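Local coordinates for protein alpha-toxin (Clostridium novyi, PDB 2VK9) that belongs to the large clostridial cytotoxins, its catalytic fragment joining a catalytic domain of the GT-A fold to an N-terminal bundle of helices, at residues L49-Q60 against L72-L83. Numbering follows the deposited sequence.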
# COMPACT_ATOMS: atom_id res chain seq x y z
N LEU A 49 -2.82 24.80 15.13
CA LEU A 49 -2.14 25.06 13.87
C LEU A 49 -3.10 24.84 12.70
O LEU A 49 -2.99 25.49 11.66
CB LEU A 49 -0.91 24.16 13.72
CG LEU A 49 0.25 24.39 14.68
CD1 LEU A 49 1.17 23.19 14.69
CD2 LEU A 49 1.02 25.64 14.28
N SER A 50 -4.05 23.93 12.89
CA SER A 50 -5.05 23.63 11.88
C SER A 50 -6.06 24.78 11.75
O SER A 50 -6.57 25.02 10.66
CB SER A 50 -5.76 22.32 12.22
OG SER A 50 -6.58 21.89 11.14
N LYS A 51 -6.33 25.47 12.86
CA LYS A 51 -7.20 26.65 12.85
C LYS A 51 -6.54 27.81 12.12
O LYS A 51 -7.17 28.48 11.31
CB LYS A 51 -7.59 27.09 14.27
CG LYS A 51 -8.99 26.62 14.73
CD LYS A 51 -8.96 25.21 15.38
CE LYS A 51 -10.36 24.66 15.68
NZ LYS A 51 -11.01 25.33 16.85
N LEU A 52 -5.26 28.02 12.41
CA LEU A 52 -4.50 29.07 11.77
C LEU A 52 -4.45 28.89 10.27
O LEU A 52 -4.54 29.87 9.53
CB LEU A 52 -3.08 29.11 12.33
CG LEU A 52 -2.93 29.83 13.68
CD1 LEU A 52 -1.74 29.29 14.43
CD2 LEU A 52 -2.81 31.33 13.49
N ASN A 53 -4.33 27.65 9.83
CA ASN A 53 -4.28 27.37 8.40
C ASN A 53 -5.61 27.63 7.72
O ASN A 53 -5.67 28.08 6.57
CB ASN A 53 -3.84 25.93 8.16
CG ASN A 53 -3.73 25.60 6.70
OD1 ASN A 53 -2.79 26.02 6.02
ND2 ASN A 53 -4.69 24.85 6.19
N GLU A 54 -6.69 27.35 8.44
CA GLU A 54 -8.03 27.56 7.93
C GLU A 54 -8.34 29.05 7.83
O GLU A 54 -8.94 29.51 6.85
CB GLU A 54 -9.05 26.87 8.83
CG GLU A 54 -10.36 26.56 8.16
CD GLU A 54 -11.32 25.86 9.09
OE1 GLU A 54 -11.03 24.71 9.49
OE2 GLU A 54 -12.36 26.46 9.44
N LEU A 55 -7.93 29.80 8.85
CA LEU A 55 -8.12 31.25 8.85
C LEU A 55 -7.39 31.93 7.68
O LEU A 55 -7.95 32.81 7.03
CB LEU A 55 -7.73 31.86 10.20
CG LEU A 55 -8.53 31.42 11.44
CD1 LEU A 55 -7.98 32.06 12.68
CD2 LEU A 55 -10.02 31.70 11.34
N VAL A 56 -6.17 31.48 7.39
CA VAL A 56 -5.45 31.95 6.22
C VAL A 56 -6.24 31.65 4.94
O VAL A 56 -6.41 32.54 4.09
CB VAL A 56 -4.04 31.35 6.15
CG1 VAL A 56 -3.39 31.61 4.79
CG2 VAL A 56 -3.18 31.92 7.26
N ASP A 57 -6.72 30.41 4.81
CA ASP A 57 -7.53 30.01 3.66
C ASP A 57 -8.74 30.92 3.49
O ASP A 57 -8.96 31.46 2.41
CB ASP A 57 -7.99 28.55 3.79
CG ASP A 57 -7.10 27.57 3.03
OD1 ASP A 57 -6.65 27.91 1.91
OD2 ASP A 57 -6.86 26.45 3.55
N ASN A 58 -9.50 31.10 4.57
CA ASN A 58 -10.68 31.97 4.57
C ASN A 58 -10.38 33.38 4.07
O ASN A 58 -11.14 33.94 3.26
CB ASN A 58 -11.31 32.06 5.97
CG ASN A 58 -12.01 30.78 6.40
OD1 ASN A 58 -12.15 29.83 5.63
ND2 ASN A 58 -12.44 30.76 7.65
N TYR A 59 -9.27 33.95 4.55
CA TYR A 59 -8.85 35.27 4.10
C TYR A 59 -8.57 35.26 2.60
O TYR A 59 -9.14 36.05 1.86
CB TYR A 59 -7.62 35.78 4.86
CG TYR A 59 -7.22 37.16 4.40
CD1 TYR A 59 -7.70 38.30 5.04
CD2 TYR A 59 -6.39 37.33 3.28
CE1 TYR A 59 -7.35 39.56 4.60
CE2 TYR A 59 -6.04 38.58 2.84
CZ TYR A 59 -6.53 39.70 3.50
OH TYR A 59 -6.19 40.95 3.06
N GLN A 60 -7.69 34.35 2.18
CA GLN A 60 -7.28 34.24 0.78
C GLN A 60 -8.45 33.91 -0.15
O GLN A 60 -8.40 34.16 -1.36
CB GLN A 60 -6.22 33.17 0.64
CG GLN A 60 -4.92 33.52 1.29
CD GLN A 60 -3.83 32.53 0.98
OE1 GLN A 60 -4.07 31.32 0.91
NE2 GLN A 60 -2.62 33.04 0.80
N LEU A 72 0.94 36.11 3.82
CA LEU A 72 0.17 35.11 4.56
C LEU A 72 0.52 33.71 4.11
O LEU A 72 0.44 32.78 4.90
CB LEU A 72 -1.33 35.37 4.43
CG LEU A 72 -1.86 36.48 5.34
CD1 LEU A 72 -3.27 36.87 4.96
CD2 LEU A 72 -1.79 36.10 6.81
N GLU A 73 0.90 33.55 2.85
CA GLU A 73 1.34 32.26 2.35
C GLU A 73 2.72 31.90 2.93
O GLU A 73 2.93 30.76 3.35
CB GLU A 73 1.36 32.25 0.81
CG GLU A 73 1.39 30.85 0.19
CD GLU A 73 0.06 30.08 0.30
OE1 GLU A 73 -1.02 30.71 0.41
OE2 GLU A 73 0.09 28.83 0.25
N ASN A 74 3.64 32.87 2.98
CA ASN A 74 4.91 32.68 3.68
C ASN A 74 4.67 32.36 5.15
O ASN A 74 5.36 31.53 5.74
CB ASN A 74 5.81 33.90 3.57
CG ASN A 74 6.36 34.11 2.17
OD1 ASN A 74 6.34 33.22 1.33
ND2 ASN A 74 6.87 35.31 1.92
N PHE A 75 3.70 33.04 5.75
CA PHE A 75 3.33 32.78 7.13
C PHE A 75 2.83 31.35 7.27
O PHE A 75 3.20 30.65 8.22
CB PHE A 75 2.25 33.75 7.60
CG PHE A 75 1.55 33.32 8.86
CD1 PHE A 75 2.21 33.32 10.08
CD2 PHE A 75 0.22 32.90 8.81
CE1 PHE A 75 1.56 32.91 11.24
CE2 PHE A 75 -0.45 32.50 9.98
CZ PHE A 75 0.23 32.50 11.19
N ARG A 76 2.00 30.91 6.33
CA ARG A 76 1.45 29.55 6.35
C ARG A 76 2.58 28.52 6.31
O ARG A 76 2.54 27.53 7.04
CB ARG A 76 0.46 29.34 5.22
CG ARG A 76 0.00 27.91 5.06
CD ARG A 76 -0.73 27.71 3.76
NE ARG A 76 -2.16 27.88 3.94
CZ ARG A 76 -2.96 28.40 3.01
NH1 ARG A 76 -2.47 28.82 1.85
NH2 ARG A 76 -4.26 28.52 3.26
N ASP A 77 3.59 28.76 5.48
CA ASP A 77 4.74 27.88 5.40
C ASP A 77 5.39 27.62 6.75
O ASP A 77 5.97 26.56 6.96
CB ASP A 77 5.78 28.43 4.43
CG ASP A 77 5.38 28.26 2.97
OD1 ASP A 77 4.33 27.62 2.69
OD2 ASP A 77 6.11 28.78 2.10
N SER A 78 5.30 28.59 7.66
CA SER A 78 5.94 28.44 8.97
C SER A 78 5.11 27.56 9.91
O SER A 78 5.63 27.04 10.89
CB SER A 78 6.24 29.80 9.62
OG SER A 78 5.06 30.55 9.88
N LEU A 79 3.82 27.41 9.59
CA LEU A 79 2.98 26.44 10.27
C LEU A 79 3.49 25.02 10.00
O LEU A 79 3.42 24.16 10.87
CB LEU A 79 1.53 26.58 9.80
CG LEU A 79 0.85 27.94 9.86
CD1 LEU A 79 -0.53 27.86 9.22
CD2 LEU A 79 0.76 28.46 11.29
N TYR A 80 3.99 24.79 8.79
CA TYR A 80 4.56 23.51 8.39
C TYR A 80 5.85 23.26 9.15
O TYR A 80 6.10 22.15 9.63
CB TYR A 80 4.85 23.49 6.89
CG TYR A 80 3.66 23.72 5.99
CD1 TYR A 80 2.38 23.33 6.36
CD2 TYR A 80 3.83 24.30 4.73
CE1 TYR A 80 1.30 23.53 5.53
CE2 TYR A 80 2.75 24.50 3.89
CZ TYR A 80 1.49 24.11 4.30
OH TYR A 80 0.40 24.30 3.48
N SER A 81 6.68 24.29 9.26
CA SER A 81 7.94 24.19 9.99
C SER A 81 7.67 23.98 11.46
O SER A 81 8.46 23.36 12.16
CB SER A 81 8.78 25.45 9.79
OG SER A 81 9.37 25.44 8.50
N GLU A 82 6.55 24.51 11.93
CA GLU A 82 6.15 24.34 13.31
C GLU A 82 5.60 22.94 13.51
O GLU A 82 5.80 22.34 14.56
CB GLU A 82 5.12 25.40 13.71
CG GLU A 82 4.71 25.37 15.18
CD GLU A 82 5.75 25.96 16.13
OE1 GLU A 82 6.86 26.36 15.68
OE2 GLU A 82 5.45 26.03 17.34
N LEU A 83 4.91 22.42 12.49
CA LEU A 83 4.41 21.05 12.51
C LEU A 83 5.59 20.10 12.59
O LEU A 83 5.61 19.20 13.42
CB LEU A 83 3.57 20.77 11.27
CG LEU A 83 2.43 19.75 11.32
CD1 LEU A 83 1.72 19.73 10.00
CD2 LEU A 83 2.91 18.37 11.59
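R76 and N53 meet because both put CG opposite the backbone N (chi1 172° for R76), and a bend at chi3 then brings the R76 guanidinium in among N53, V56, D57 and Q60, a knob in their hole. Helices 42-62 and 69-90 form an antiparallel helical hairpin of the N-terminal helical domain, their local axes 10.1 Å apart. R76 NE donates to N53 OD1 at 2.9 Å, the donor standing 35° out of the amide's carbonyl plane. NH2 makes a salt bridge to D57 OD1 (2.8 Å), with carboxylate and guanidinium planes 50° apart, while NH1 pairs with E73 OE1 of its own helix and gives a weak bond to Q60 OE1. The cation would probably favour the ionised form of both D57 and E73. V56 divides its methyls: CG1 lies over one face of the guanidinium, displaced toward its rim, and CG2 abuts the edge of the F75 ring, 3.9 Å from CD2. L52 CD2 reaches the same ring edge at CZ, and helix 21-35 adds L30 against F75. Toward one end, L79 CD2 packs on L52 CB (4.0 Å). At the other, L72 CD1 lies 3.6 Å from Y59 CD2, while the Y59 hydroxyl bonds to S66 and E20. One residue on, Q60 NE2 donates within its amide plane to E73 OE1 at 2.9 Å, meeting that oxygen almost end-on to its C-O bond.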